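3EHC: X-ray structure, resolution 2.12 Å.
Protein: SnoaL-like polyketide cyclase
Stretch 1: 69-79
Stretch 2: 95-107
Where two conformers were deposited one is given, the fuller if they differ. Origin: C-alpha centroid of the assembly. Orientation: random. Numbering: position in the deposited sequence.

Stretch 1 69-79: ATRLAARLFFD
Stretch 2, residues 95-107: RVQFCEHVFYDFE

Asp 79 (chi1 t) anchors one end. Asp 79 OD1 accepts a hydrogen bond from Gln 97 NE2 at 2.7 Å, nearly linear (Gln 97 chi1 m, chi2 p). The same OD1 forms a salt bridge with Arg 95 NH1 at 3.1 Å, but that hydrogen bond is bent and weak. Arg 75 is extended (chi1 to chi3 t), so its NH1 reaches His 101 NE2 at 2.9 Å, near the plane of the imidazole (chi1 m).

The two stretches pair as antiparallel strands, the first continuing beyond Asp 79, their axes 4.7 Å apart at closest and 160° between directions. The backbone ladder alternates. Leu 72-Tyr 104, Ala 74-Val 102, Leu 76-Glu 100 and Phe 78-Phe 98 each exchange two N-to-O hydrogen bonds of 2.8 to 3.1 Å. Phe 106 N adds one to Thr 70 O at 2.9 Å. The non-hydrogen-bonded pairs are Arg 71-Asp 105, Ala 73-Phe 103, Arg 75-His 101, Phe 77-Cys 99 and Asp 79-Gln 97, with CA atoms 4.4 to 4.8 Å apart. Their side chains share one face.

The other face is largely apolar. Phe 78 (m) sets its CB over the Phe 98 ring (p), 3.9 Å from the centroid; the rings themselves barely overlap. Leu 76 CD1 meets Val 102 CG1 at 3.9 Å. Leu 72 CD2 (chi1 t) packs 3.7 Å from Tyr 104 CD1 (chi1 m).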

ATOM      1  N   ALA B  69     -15.616   9.649  -4.063  1.00 40.67           N
ATOM      2  CA  ALA B  69     -16.552  10.277  -3.148  1.00 41.60           C
ATOM      3  C   ALA B  69     -16.349   9.781  -1.713  1.00 42.13           C
ATOM      4  O   ALA B  69     -16.478  10.572  -0.773  1.00 42.69           O
ATOM      5  CB  ALA B  69     -17.991  10.051  -3.605  1.00 40.68           C
ATOM      6  N   THR B  70     -16.036   8.492  -1.544  1.00 41.87           N
ATOM      7  CA  THR B  70     -16.025   7.882  -0.210  1.00 40.80           C
ATOM      8  C   THR B  70     -14.675   7.367   0.233  1.00 40.40           C
ATOM      9  O   THR B  70     -14.501   7.083   1.414  1.00 38.82           O
ATOM     10  CB  THR B  70     -17.090   6.742  -0.082  1.00 42.00           C
ATOM     11  OG1 THR B  70     -16.766   5.653  -0.955  1.00 46.13           O
ATOM     12  CG2 THR B  70     -18.512   7.287  -0.393  1.00 40.75           C
ATOM     13  N   ARG B  71     -13.719   7.246  -0.682  1.00 39.48           N
ATOM     14  CA  ARG B  71     -12.464   6.583  -0.345  1.00 39.66           C
ATOM     15  C   ARG B  71     -11.244   7.368  -0.799  1.00 36.80           C
ATOM     16  O   ARG B  71     -11.293   8.094  -1.785  1.00 34.38           O
ATOM     17  CB  ARG B  71     -12.448   5.189  -0.956  1.00 39.89           C
ATOM     18  CG  ARG B  71     -13.552   4.255  -0.474  1.00 43.57           C
ATOM     19  CD  ARG B  71     -13.407   2.876  -1.126  1.00 49.38           C
ATOM     20  NE  ARG B  71     -13.362   1.795  -0.132  1.00 55.28           N
ATOM     21  CZ  ARG B  71     -14.370   0.961   0.148  1.00 56.58           C
ATOM     22  NH1 ARG B  71     -15.539   1.055  -0.494  1.00 58.25           N
ATOM     23  NH2 ARG B  71     -14.213   0.029   1.093  1.00 59.77           N
ATOM     24  N   LEU B  72     -10.150   7.208  -0.059  1.00 35.62           N
ATOM     25  CA  LEU B  72      -8.862   7.819  -0.434  1.00 35.51           C
ATOM     26  C   LEU B  72      -7.744   6.798  -0.224  1.00 34.49           C
ATOM     27  O   LEU B  72      -7.738   6.072   0.780  1.00 32.32           O
ATOM     28  CB  LEU B  72      -8.594   9.133   0.342  1.00 33.00           C
ATOM     29  CG  LEU B  72      -7.281   9.897   0.097  1.00 35.72           C
ATOM     30  CD1 LEU B  72      -7.466  11.379   0.244  1.00 29.07           C
ATOM     31  CD2 LEU B  72      -6.150   9.389   1.055  1.00 29.54           C
ATOM     32  N   ALA B  73      -6.846   6.712  -1.207  1.00 33.30           N
ATOM     33  CA  ALA B  73      -5.630   5.911  -1.101  1.00 33.03           C
ATOM     34  C   ALA B  73      -4.437   6.873  -1.148  1.00 33.67           C
ATOM     35  O   ALA B  73      -4.372   7.749  -2.038  1.00 32.33           O
ATOM     36  CB  ALA B  73      -5.570   4.923  -2.236  1.00 30.94           C
ATOM     37  N   ALA B  74      -3.509   6.714  -0.197  1.00 32.09           N
ATOM     38  CA  ALA B  74      -2.300   7.558  -0.112  1.00 32.28           C
ATOM     39  C   ALA B  74      -1.022   6.717  -0.158  1.00 32.08           C
ATOM     40  O   ALA B  74      -0.942   5.676   0.487  1.00 31.81           O
ATOM     41  CB  ALA B  74      -2.330   8.410   1.174  1.00 29.58           C
ATOM     42  N   ARG B  75      -0.045   7.152  -0.959  1.00 32.05           N
ATOM     43  CA  ARG B  75       1.341   6.738  -0.796  1.00 32.00           C
ATOM     44  C   ARG B  75       2.039   7.848  -0.017  1.00 33.39           C
ATOM     45  O   ARG B  75       2.203   8.941  -0.521  1.00 33.30           O
ATOM     46  CB  ARG B  75       2.026   6.507  -2.134  1.00 29.74           C
ATOM     47  CG  ARG B  75       3.498   6.191  -2.028  1.00 29.87           C
ATOM     48  CD  ARG B  75       4.018   5.987  -3.463  1.00 34.08           C
ATOM     49  NE  ARG B  75       5.463   6.034  -3.565  1.00 31.68           N
ATOM     50  CZ  ARG B  75       6.250   5.004  -3.270  1.00 36.66           C
ATOM     51  NH1 ARG B  75       5.751   3.827  -2.873  1.00 33.24           N
ATOM     52  NH2 ARG B  75       7.532   5.137  -3.417  1.00 34.60           N
ATOM     53  N   LEU B  76       2.427   7.530   1.215  1.00 35.94           N
ATOM     54  CA  LEU B  76       3.126   8.413   2.120  1.00 35.82           C
ATOM     55  C   LEU B  76       4.579   7.975   2.146  1.00 37.38           C
ATOM     56  O   LEU B  76       4.859   6.772   2.229  1.00 36.16           O
ATOM     57  CB  LEU B  76       2.570   8.242   3.536  1.00 37.17           C
ATOM     58  CG  LEU B  76       1.069   8.458   3.711  1.00 36.37           C
ATOM     59  CD1 LEU B  76       0.541   7.956   5.066  1.00 42.74           C
ATOM     60  CD2 LEU B  76       0.870   9.917   3.526  1.00 32.26           C
ATOM     61  N   PHE B  77       5.475   8.958   2.117  1.00 35.17           N
ATOM     62  CA  PHE B  77       6.894   8.765   2.156  1.00 36.36           C
ATOM     63  C   PHE B  77       7.442   9.313   3.490  1.00 36.09           C
ATOM     64  O   PHE B  77       7.104  10.433   3.907  1.00 35.23           O
ATOM     65  CB  PHE B  77       7.542   9.467   0.954  1.00 39.88           C
ATOM     66  CG  PHE B  77       9.038   9.524   1.047  1.00 46.67           C
ATOM     67  CD1 PHE B  77       9.779   8.349   1.012  1.00 47.02           C
ATOM     68  CD2 PHE B  77       9.702  10.745   1.228  1.00 51.57           C
ATOM     69  CE1 PHE B  77      11.144   8.365   1.125  1.00 46.41           C
ATOM     70  CE2 PHE B  77      11.103  10.777   1.340  1.00 51.75           C
ATOM     71  CZ  PHE B  77      11.821   9.581   1.296  1.00 49.90           C
ATOM     72  N   PHE B  78       8.232   8.477   4.168  1.00 35.35           N
ATOM     73  CA  PHE B  78       8.862   8.824   5.443  1.00 34.21           C
ATOM     74  C   PHE B  78      10.360   8.798   5.326  1.00 34.03           C
ATOM     75  O   PHE B  78      10.931   7.918   4.684  1.00 35.23           O
ATOM     76  CB  PHE B  78       8.441   7.852   6.540  1.00 32.82           C
ATOM     77  CG  PHE B  78       6.987   7.898   6.853  1.00 32.85           C
ATOM     78  CD1 PHE B  78       6.489   8.832   7.749  1.00 34.96           C
ATOM     79  CD2 PHE B  78       6.096   6.978   6.250  1.00 38.17           C
ATOM     80  CE1 PHE B  78       5.123   8.873   8.038  1.00 34.14           C
ATOM     81  CE2 PHE B  78       4.755   6.985   6.538  1.00 30.51           C
ATOM     82  CZ  PHE B  78       4.253   7.924   7.427  1.00 37.03           C
ATOM     83  N   ASP B  79      10.974   9.795   5.947  1.00 35.10           N
ATOM     84  CA  ASP B  79      12.406   9.932   6.069  1.00 34.35           C
ATOM     85  C   ASP B  79      12.641  10.394   7.517  1.00 34.79           C
ATOM     86  O   ASP B  79      12.468  11.554   7.843  1.00 33.33           O
ATOM     87  CB  ASP B  79      12.878  10.963   5.032  1.00 35.45           C
ATOM     88  CG  ASP B  79      14.392  11.081   4.927  1.00 36.97           C
ATOM     89  OD1 ASP B  79      15.126  10.414   5.677  1.00 37.98           O
ATOM     90  OD2 ASP B  79      14.848  11.852   4.050  1.00 38.32           O
ATOM     91  N   ARG B  95      18.705   6.951  10.602  1.00 33.99           N
ATOM     92  CA  ARG B  95      17.756   7.527   9.660  1.00 34.11           C
ATOM     93  C   ARG B  95      17.414   6.556   8.527  1.00 34.47           C
ATOM     94  O   ARG B  95      18.314   5.986   7.889  1.00 35.37           O
ATOM     95  CB  ARG B  95      18.328   8.809   9.045  1.00 33.34           C
ATOM     96  CG  ARG B  95      17.425   9.420   7.970  1.00 36.74           C
ATOM     97  CD  ARG B  95      17.864  10.822   7.591  1.00 35.49           C
ATOM     98  NE  ARG B  95      17.345  11.743   8.605  1.00 45.26           N
ATOM     99  CZ  ARG B  95      16.452  12.716   8.398  1.00 49.02           C
ATOM    100  NH1 ARG B  95      15.989  12.946   7.172  1.00 51.02           N
ATOM    101  NH2 ARG B  95      16.045  13.504   9.414  1.00 45.10           N
ATOM    102  N   VAL B  96      16.120   6.373   8.265  1.00 34.87           N
ATOM    103  CA  VAL B  96      15.674   5.398   7.277  1.00 33.05           C
ATOM    104  C   VAL B  96      14.540   6.008   6.480  1.00 34.09           C
ATOM    105  O   VAL B  96      13.842   6.881   6.958  1.00 33.88           O
ATOM    106  CB  VAL B  96      15.236   4.039   7.933  1.00 35.78           C
ATOM    107  CG1 VAL B  96      16.475   3.222   8.498  1.00 29.99           C
ATOM    108  CG2 VAL B  96      14.174   4.267   9.004  1.00 30.26           C
ATOM    109  N   GLN B  97      14.408   5.579   5.228  1.00 35.14           N
ATOM    110  CA  GLN B  97      13.344   6.019   4.349  1.00 35.47           C
ATOM    111  C   GLN B  97      12.469   4.813   3.982  1.00 35.38           C
ATOM    112  O   GLN B  97      12.966   3.749   3.625  1.00 37.30           O
ATOM    113  CB  GLN B  97      13.866   6.663   3.066  1.00 35.97           C
ATOM    114  CG  GLN B  97      14.647   7.941   3.257  1.00 33.24           C
ATOM    115  CD  GLN B  97      16.058   7.639   3.665  1.00 35.99           C
ATOM    116  OE1 GLN B  97      16.640   6.700   3.156  1.00 39.99           O
ATOM    117  NE2 GLN B  97      16.605   8.407   4.609  1.00 30.79           N
ATOM    118  N   PHE B  98      11.173   4.979   4.103  1.00 34.58           N
ATOM    119  CA  PHE B  98      10.245   3.931   3.728  1.00 35.23           C
ATOM    120  C   PHE B  98       8.893   4.537   3.435  1.00 35.31           C
ATOM    121  O   PHE B  98       8.571   5.621   3.902  1.00 33.32           O
ATOM    122  CB  PHE B  98      10.097   2.916   4.864  1.00 36.36           C
ATOM    123  CG  PHE B  98       9.638   3.517   6.159  1.00 34.50           C
ATOM    124  CD1 PHE B  98      10.547   4.055   7.044  1.00 34.58           C
ATOM    125  CD2 PHE B  98       8.303   3.531   6.499  1.00 36.04           C
ATOM    126  CE1 PHE B  98      10.136   4.622   8.217  1.00 35.28           C
ATOM    127  CE2 PHE B  98       7.896   4.085   7.681  1.00 36.67           C
ATOM    128  CZ  PHE B  98       8.812   4.634   8.546  1.00 35.20           C
ATOM    129  N   CYS B  99       8.089   3.821   2.664  0.50 36.06           N
ATOM    130  CA  CYS B  99       6.751   4.293   2.349  0.50 34.94           C
ATOM    131  C   CYS B  99       5.693   3.478   3.066  0.50 35.29           C
ATOM    132  O   CYS B  99       5.943   2.364   3.526  0.50 32.97           O
ATOM    133  CB  CYS B  99       6.507   4.251   0.849  0.50 33.89           C
ATOM    134  SG  CYS B  99       7.435   5.454  -0.049  0.50 26.11           S
ATOM    135  N   GLU B 100       4.514   4.078   3.161  1.00 35.64           N
ATOM    136  CA  GLU B 100       3.310   3.431   3.659  1.00 39.53           C
ATOM    137  C   GLU B 100       2.228   3.629   2.586  1.00 36.97           C
ATOM    138  O   GLU B 100       2.061   4.738   2.067  1.00 35.50           O
ATOM    139  CB  GLU B 100       2.851   4.078   4.955  1.00 38.57           C
ATOM    140  CG  GLU B 100       1.662   3.376   5.624  1.00 43.59           C
ATOM    141  CD  GLU B 100       1.050   4.193   6.772  1.00 47.41           C
ATOM    142  OE1 GLU B 100       1.672   5.177   7.223  1.00 58.20           O
ATOM    143  OE2 GLU B 100      -0.062   3.841   7.232  1.00 60.21           O
ATOM    144  N   HIS B 101       1.530   2.546   2.248  1.00 36.22           N
ATOM    145  CA  HIS B 101       0.382   2.587   1.343  1.00 33.85           C
ATOM    146  C   HIS B 101      -0.880   2.295   2.133  1.00 32.80           C
ATOM    147  O   HIS B 101      -1.044   1.231   2.715  1.00 31.00           O
ATOM    148  CB  HIS B 101       0.516   1.571   0.243  1.00 31.06           C
ATOM    149  CG  HIS B 101       1.579   1.912  -0.753  1.00 31.72           C
ATOM    150  ND1 HIS B 101       1.737   1.228  -1.936  1.00 32.92           N
ATOM    151  CD2 HIS B 101       2.540   2.863  -0.735  1.00 30.08           C
ATOM    152  CE1 HIS B 101       2.738   1.753  -2.616  1.00 35.34           C
ATOM    153  NE2 HIS B 101       3.240   2.749  -1.908  1.00 32.75           N
ATOM    154  N   VAL B 102      -1.795   3.247   2.125  1.00 32.65           N
ATOM    155  CA  VAL B 102      -2.921   3.198   3.038  1.00 33.85           C
ATOM    156  C   VAL B 102      -4.222   3.590   2.326  1.00 33.77           C
ATOM    157  O   VAL B 102      -4.258   4.511   1.526  1.00 32.85           O
ATOM    158  CB  VAL B 102      -2.609   4.051   4.329  1.00 34.71           C
ATOM    159  CG1 VAL B 102      -2.153   5.416   3.938  1.00 34.85           C
ATOM    160  CG2 VAL B 102      -3.800   4.052   5.368  1.00 29.01           C
ATOM    161  N   PHE B 103      -5.262   2.813   2.603  1.00 34.08           N
ATOM    162  CA  PHE B 103      -6.640   3.062   2.149  1.00 34.28           C
ATOM    163  C   PHE B 103      -7.511   3.560   3.313  1.00 34.72           C
ATOM    164  O   PHE B 103      -7.425   3.039   4.428  1.00 33.48           O
ATOM    165  CB  PHE B 103      -7.272   1.772   1.568  1.00 34.64           C
ATOM    166  CG  PHE B 103      -6.703   1.371   0.260  1.00 32.76           C
ATOM    167  CD1 PHE B 103      -5.523   0.631   0.204  1.00 35.20           C
ATOM    168  CD2 PHE B 103      -7.293   1.769  -0.939  1.00 35.34           C
ATOM    169  CE1 PHE B 103      -4.957   0.306  -1.010  1.00 31.52           C
ATOM    170  CE2 PHE B 103      -6.702   1.406  -2.174  1.00 29.20           C
ATOM    171  CZ  PHE B 103      -5.561   0.697  -2.189  1.00 31.79           C
ATOM    172  N   TYR B 104      -8.326   4.571   3.035  1.00 36.30           N
ATOM    173  CA  TYR B 104      -9.277   5.119   4.000  1.00 36.77           C
ATOM    174  C   TYR B 104     -10.695   5.058   3.453  1.00 36.72           C
ATOM    175  O   TYR B 104     -10.942   5.414   2.297  1.00 34.45           O
ATOM    176  CB  TYR B 104      -8.968   6.576   4.337  1.00 36.68           C
ATOM    177  CG  TYR B 104      -7.560   6.843   4.843  1.00 38.63           C
ATOM    178  CD1 TYR B 104      -6.523   7.073   3.951  1.00 32.42           C
ATOM    179  CD2 TYR B 104      -7.275   6.870   6.214  1.00 37.07           C
ATOM    180  CE1 TYR B 104      -5.242   7.341   4.387  1.00 37.18           C
ATOM    181  CE2 TYR B 104      -5.969   7.121   6.675  1.00 35.83           C
ATOM    182  CZ  TYR B 104      -4.955   7.366   5.743  1.00 42.02           C
ATOM    183  OH  TYR B 104      -3.659   7.630   6.147  1.00 39.08           O
ATOM    184  N   ASP B 105     -11.614   4.580   4.289  1.00 37.74           N
ATOM    185  CA  ASP B 105     -13.028   4.646   4.001  1.00 38.38           C
ATOM    186  C   ASP B 105     -13.527   5.795   4.878  1.00 37.64           C
ATOM    187  O   ASP B 105     -13.335   5.777   6.090  1.00 38.42           O
ATOM    188  CB  ASP B 105     -13.678   3.286   4.296  1.00 39.13           C
ATOM    189  CG  ASP B 105     -15.123   3.163   3.793  1.00 50.42           C
ATOM    190  OD1 ASP B 105     -15.594   3.903   2.864  1.00 55.48           O
ATOM    191  OD2 ASP B 105     -15.812   2.282   4.374  1.00 54.32           O
ATOM    192  N   PHE B 106     -14.104   6.815   4.239  1.00 37.05           N
ATOM    193  CA  PHE B 106     -14.656   7.989   4.918  1.00 37.02           C
ATOM    194  C   PHE B 106     -16.161   7.825   5.106  1.00 39.75           C
ATOM    195  O   PHE B 106     -16.841   7.255   4.250  1.00 40.18           O
ATOM    196  CB  PHE B 106     -14.385   9.267   4.119  1.00 36.57           C
ATOM    197  CG  PHE B 106     -13.035   9.849   4.354  1.00 34.23           C
ATOM    198  CD1 PHE B 106     -11.921   9.341   3.677  1.00 35.63           C
ATOM    199  CD2 PHE B 106     -12.864  10.888   5.261  1.00 32.11           C
ATOM    200  CE1 PHE B 106     -10.659   9.859   3.895  1.00 32.91           C
ATOM    201  CE2 PHE B 106     -11.619  11.417   5.489  1.00 37.47           C
ATOM    202  CZ  PHE B 106     -10.500  10.895   4.792  1.00 40.94           C
ATOM    203  N   GLU B 107     -16.653   8.314   6.239  1.00 41.44           N
ATOM    204  CA  GLU B 107     -18.093   8.433   6.509  1.00 43.33           C
ATOM    205  C   GLU B 107     -18.365   9.790   7.135  1.00 42.85           C
ATOM    206  O   GLU B 107     -17.837  10.113   8.201  1.00 42.28           O
ATOM    207  CB  GLU B 107     -18.593   7.331   7.443  1.00 44.92           C
ATOM    208  CG  GLU B 107     -18.930   6.028   6.714  1.00 51.99           C
ATOM    209  CD  GLU B 107     -19.505   4.961   7.636  1.00 51.38           C
ATOM    210  OE1 GLU B 107     -19.881   5.293   8.790  1.00 58.37           O
ATOM    211  OE2 GLU B 107     -19.570   3.789   7.196  1.00 58.73           O
TER